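Local atomic coordinates of pyridoxamine 5-phosphate-dependent dehydrase (Escherichia coli, PDB entry 3B8X), a protein that catalyses the removal of the C3'-hydroxyl group from GDP-4-keto-6-deoxy-D-mannose, a pyridoxal phosphate-dependent step in the biosynthesis of the O-antigen sugar L-colitose. Residues P86-S91 with P334-N339. The protein carries 1 engineered substitution. Residues are numbered along the deposited sequence; the frame is centred on the assembly and turned at random.
Sequences PAVSWS and PIVTGN. With G4M ([(2R,3S,4R,5R)-5-(2-amino-6-oxo-1,6-dihydro-9H-purin-9-yl)-3,4-dihydroxytetrahydrofuran-2-yl]methyl (2R,3S,4S,5S,6R)-3,4-dihydroxy-5-[({3-hydroxy-2-methyl-5-[(phosphonooxy)methyl]pyridin-4-yl}methyl)amino]-6-methyltetrahydro-2H-pyran-2-yl dihydrogen diphosphate), chain O.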
loop_
_atom_site.group_PDB
_atom_site.type_symbol
_atom_site.label_atom_id
_atom_site.label_comp_id
_atom_site.label_asym_id
_atom_site.label_seq_id
_atom_site.Cartn_x
_atom_site.Cartn_y
_atom_site.Cartn_z
ATOM N N PRO B 86 23.205 1.684 -1.268
ATOM C CA PRO B 86 24.101 0.518 -1.421
ATOM C C PRO B 86 23.528 -0.405 -2.496
ATOM O O PRO B 86 22.354 -0.313 -2.873
ATOM C CB PRO B 86 24.029 -0.162 -0.047
ATOM C CG PRO B 86 22.654 0.193 0.456
ATOM C CD PRO B 86 22.473 1.645 0.012
ATOM N N ALA B 87 24.383 -1.269 -3.013
ATOM C CA ALA B 87 24.102 -2.182 -4.104
ATOM C C ALA B 87 23.271 -3.368 -3.672
ATOM O O ALA B 87 22.806 -4.113 -4.515
ATOM C CB ALA B 87 25.425 -2.686 -4.724
ATOM N N VAL B 88 23.197 -3.627 -2.370
ATOM C CA VAL B 88 22.484 -4.818 -1.937
ATOM C C VAL B 88 21.527 -4.391 -0.887
ATOM O O VAL B 88 21.903 -3.697 0.059
ATOM C CB VAL B 88 23.407 -5.846 -1.224
ATOM C CG1 VAL B 88 22.566 -7.086 -0.672
ATOM C CG2 VAL B 88 24.568 -6.269 -2.162
ATOM N N SER B 89 20.269 -4.787 -1.059
ATOM C CA SER B 89 19.282 -4.488 -0.027
ATOM C C SER B 89 17.988 -5.156 -0.424
ATOM O O SER B 89 18.017 -6.263 -0.927
ATOM C CB SER B 89 19.134 -2.987 0.239
ATOM O OG SER B 89 18.327 -2.371 -0.744
ATOM N N TRP B 90 16.868 -4.472 -0.249
ATOM C CA TRP B 90 15.591 -5.058 -0.620
ATOM C C TRP B 90 15.017 -4.283 -1.811
ATOM O O TRP B 90 15.326 -3.116 -2.024
ATOM C CB TRP B 90 14.638 -5.098 0.597
ATOM C CG TRP B 90 13.350 -5.841 0.329
ATOM C CD1 TRP B 90 12.121 -5.287 0.134
ATOM C CD2 TRP B 90 13.186 -7.268 0.215
ATOM N NE1 TRP B 90 11.184 -6.298 -0.084
ATOM C CE2 TRP B 90 11.829 -7.508 -0.102
ATOM C CE3 TRP B 90 14.069 -8.365 0.307
ATOM C CZ2 TRP B 90 11.325 -8.794 -0.277
ATOM C CZ3 TRP B 90 13.570 -9.656 0.090
ATOM C CH2 TRP B 90 12.201 -9.856 -0.167
ATOM N N SER B 91 14.199 -4.958 -2.596
ATOM C CA SER B 91 13.670 -4.384 -3.821
ATOM C C SER B 91 12.961 -3.057 -3.580
ATOM O O SER B 91 13.159 -2.058 -4.288
ATOM C CB SER B 91 12.716 -5.405 -4.462
ATOM O OG SER B 91 11.573 -5.615 -3.632
ATOM N N PRO B 334 19.073 -16.263 -0.591
ATOM C CA PRO B 334 20.240 -15.499 -1.056
ATOM C C PRO B 334 20.297 -14.305 -0.088
ATOM O O PRO B 334 19.351 -14.042 0.651
ATOM C CB PRO B 334 19.792 -14.933 -2.410
ATOM C CG PRO B 334 18.635 -15.684 -2.807
ATOM C CD PRO B 334 17.993 -16.321 -1.590
ATOM N N ILE B 335 21.375 -13.533 -0.110
ATOM C CA ILE B 335 21.419 -12.349 0.761
ATOM C C ILE B 335 20.564 -11.263 0.118
ATOM O O ILE B 335 21.045 -10.459 -0.679
ATOM C CB ILE B 335 22.883 -11.889 1.045
ATOM C CG1 ILE B 335 23.609 -13.029 1.753
ATOM C CG2 ILE B 335 22.927 -10.709 2.055
ATOM C CD1 ILE B 335 25.020 -12.625 2.110
ATOM N N VAL B 336 19.268 -11.294 0.427
ATOM C CA VAL B 336 18.292 -10.363 -0.117
ATOM C C VAL B 336 18.351 -10.124 -1.624
ATOM O O VAL B 336 18.352 -11.111 -2.348
ATOM C CB VAL B 336 18.139 -9.078 0.730
ATOM C CG1 VAL B 336 17.429 -9.489 2.029
ATOM C CG2 VAL B 336 19.528 -8.486 1.098
ATOM N N THR B 337 18.462 -8.870 -2.102
ATOM C CA THR B 337 18.526 -8.633 -3.576
ATOM C C THR B 337 19.810 -9.199 -4.229
ATOM O O THR B 337 19.896 -9.328 -5.459
ATOM C CB THR B 337 18.596 -7.120 -3.897
ATOM O OG1 THR B 337 19.673 -6.533 -3.145
ATOM C CG2 THR B 337 17.291 -6.408 -3.549
ATOM N N GLY B 338 20.833 -9.473 -3.418
ATOM C CA GLY B 338 22.139 -9.860 -3.938
ATOM C C GLY B 338 22.602 -8.571 -4.599
ATOM O O GLY B 338 22.243 -7.469 -4.145
ATOM N N ASN B 339 23.335 -8.690 -5.702
ATOM C CA ASN B 339 23.740 -7.501 -6.435
ATOM C C ASN B 339 22.561 -6.983 -7.251
ATOM O O ASN B 339 22.208 -7.505 -8.318
ATOM C CB ASN B 339 24.857 -7.818 -7.406
ATOM C CG ASN B 339 25.212 -6.620 -8.266
ATOM O OD1 ASN B 339 25.000 -5.476 -7.870
ATOM N ND2 ASN B 339 25.769 -6.873 -9.427
HETATM O OP3 G4M O . 8.356 -6.938 3.856
HETATM P PL G4M O . 8.094 -5.401 4.140
HETATM O OP1 G4M O . 7.202 -4.689 2.986
HETATM O OP2 G4M O . 7.343 -5.253 5.553
HETATM O OP4 G4M O . 9.527 -4.652 4.335
HETATM C C5B G4M O . 10.099 -4.483 3.069
HETATM C C5L G4M O . 11.561 -4.341 3.264
HETATM C C6L G4M O . 12.141 -3.086 3.135
HETATM N N1L G4M O . 13.444 -2.957 3.245
HETATM C C2L G4M O . 14.255 -3.966 3.481
HETATM C C2A G4M O . 15.748 -3.746 3.537
HETATM C C3L G4M O . 13.772 -5.257 3.669
HETATM O O3L G4M O . 14.661 -6.259 3.839
HETATM C C4L G4M O . 12.355 -5.449 3.589
HETATM C C4A G4M O . 11.770 -6.714 3.741
HETATM N N4A G4M O . 12.532 -7.758 3.876
HETATM C C4G G4M O . 11.931 -9.017 4.138
HETATM C C5G G4M O . 12.719 -10.150 3.524
HETATM C C6G G4M O . 14.197 -10.043 3.896
HETATM O O5G G4M O . 12.179 -11.279 4.203
HETATM C C3G G4M O . 10.507 -9.101 3.563
HETATM O O3G G4M O . 9.597 -8.980 4.649
HETATM C C2G G4M O . 10.293 -10.493 2.901
HETATM O O2G G4M O . 8.906 -10.771 2.684
HETATM C C1G G4M O . 10.863 -11.591 3.769
HETATM O O1G G4M O . 11.055 -12.703 2.905
HETATM P P2 G4M O . 10.765 -14.168 3.453
HETATM O O3P G4M O . 11.474 -14.368 4.892
HETATM O O4P G4M O . 11.503 -15.212 2.456
HETATM O OPP G4M O . 9.154 -14.224 3.494
HETATM P P G4M O . 8.573 -15.702 3.742
HETATM O O1P G4M O . 9.043 -16.913 2.780
HETATM O O2P G4M O . 7.023 -15.416 3.516
HETATM O "O5'" G4M O . 8.610 -16.027 5.289
HETATM C "C5'" G4M O . 9.810 -16.682 5.645
HETATM C "C4'" G4M O . 9.428 -17.922 6.437
HETATM O "O4'" G4M O . 8.345 -17.596 7.359
HETATM C "C3'" G4M O . 8.875 -19.009 5.487
HETATM O "O3'" G4M O . 9.228 -20.260 6.059
HETATM C "C2'" G4M O . 7.350 -18.768 5.521
HETATM O "O2'" G4M O . 6.684 -20.015 5.291
HETATM C "C1'" G4M O . 7.181 -18.366 6.980
HETATM N N9 G4M O . 5.960 -17.580 7.185
HETATM C C8 G4M O . 5.720 -16.340 6.684
HETATM N N7 G4M O . 4.540 -15.947 7.121
HETATM C C4 G4M O . 4.902 -17.957 7.974
HETATM C C5 G4M O . 3.970 -16.894 7.937
HETATM C C6 G4M O . 2.751 -17.007 8.697
HETATM O O6 G4M O . 1.896 -16.135 8.731
HETATM N N3 G4M O . 4.634 -19.052 8.690
HETATM C C2 G4M O . 3.500 -19.148 9.366
HETATM N N1 G4M O . 2.558 -18.152 9.387
HETATM N N2 G4M O . 3.245 -20.282 10.071
#
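Between residues 86-91 and 334-339 the polar link centres on Thr337. Its backbone N donates to Ser89 O at 2.9 Å, with an N-H...O angle of 152°, although Ser89 O sits too close to a neighbouring atom in the model, so its position is less certain. Thr337 OG1 sits between its own N and carbonyl carbon (chi1 53°), which brings OG1 within 2.8 Å of the same Ser89 O; Gly338 O is an alternative acceptor for its single proton. The type II' turn from Ile335 to Gly338, closed by Gly338 N to Ile335 O at 2.9 Å, presents Val336 and Thr337 to the other loop.

The two methyls of Val336 divide between Val88 and Trp90. Val88, with CG1 anti to its backbone N, sets that methyl 3.8 Å from Val336 CG2. The other branch of Val336 reaches the rim of the Trp90 indole: CG1 is 3.9 Å from Trp90 CE3, near the ring plane, and also touches the sugar methyl C6G of G4M. Separately, Val88 CG2 makes a methyl-carbonyl contact with Gly338 O at 3.3 Å.

Trp90 CG is anti to the backbone N (chi1 -173°), and the indole has G4M N4A 3.8 Å above its centre, with Ser91 OG near the rim of the opposite face. Ser91 OG bonds to His217 O of the second subunit, whose Phe242 and Phe244 meet Trp90 edge-to-face.

Trp90 is the N-cap of helix 91-99. The Thr337 N to Ser89 O bond joins the loop following strand 82-86 to the 334-339 loop, and Trp90 and Val336 both line the cofactor-sugar pocket, at the subunit interface of an aspartate aminotransferase-type fold.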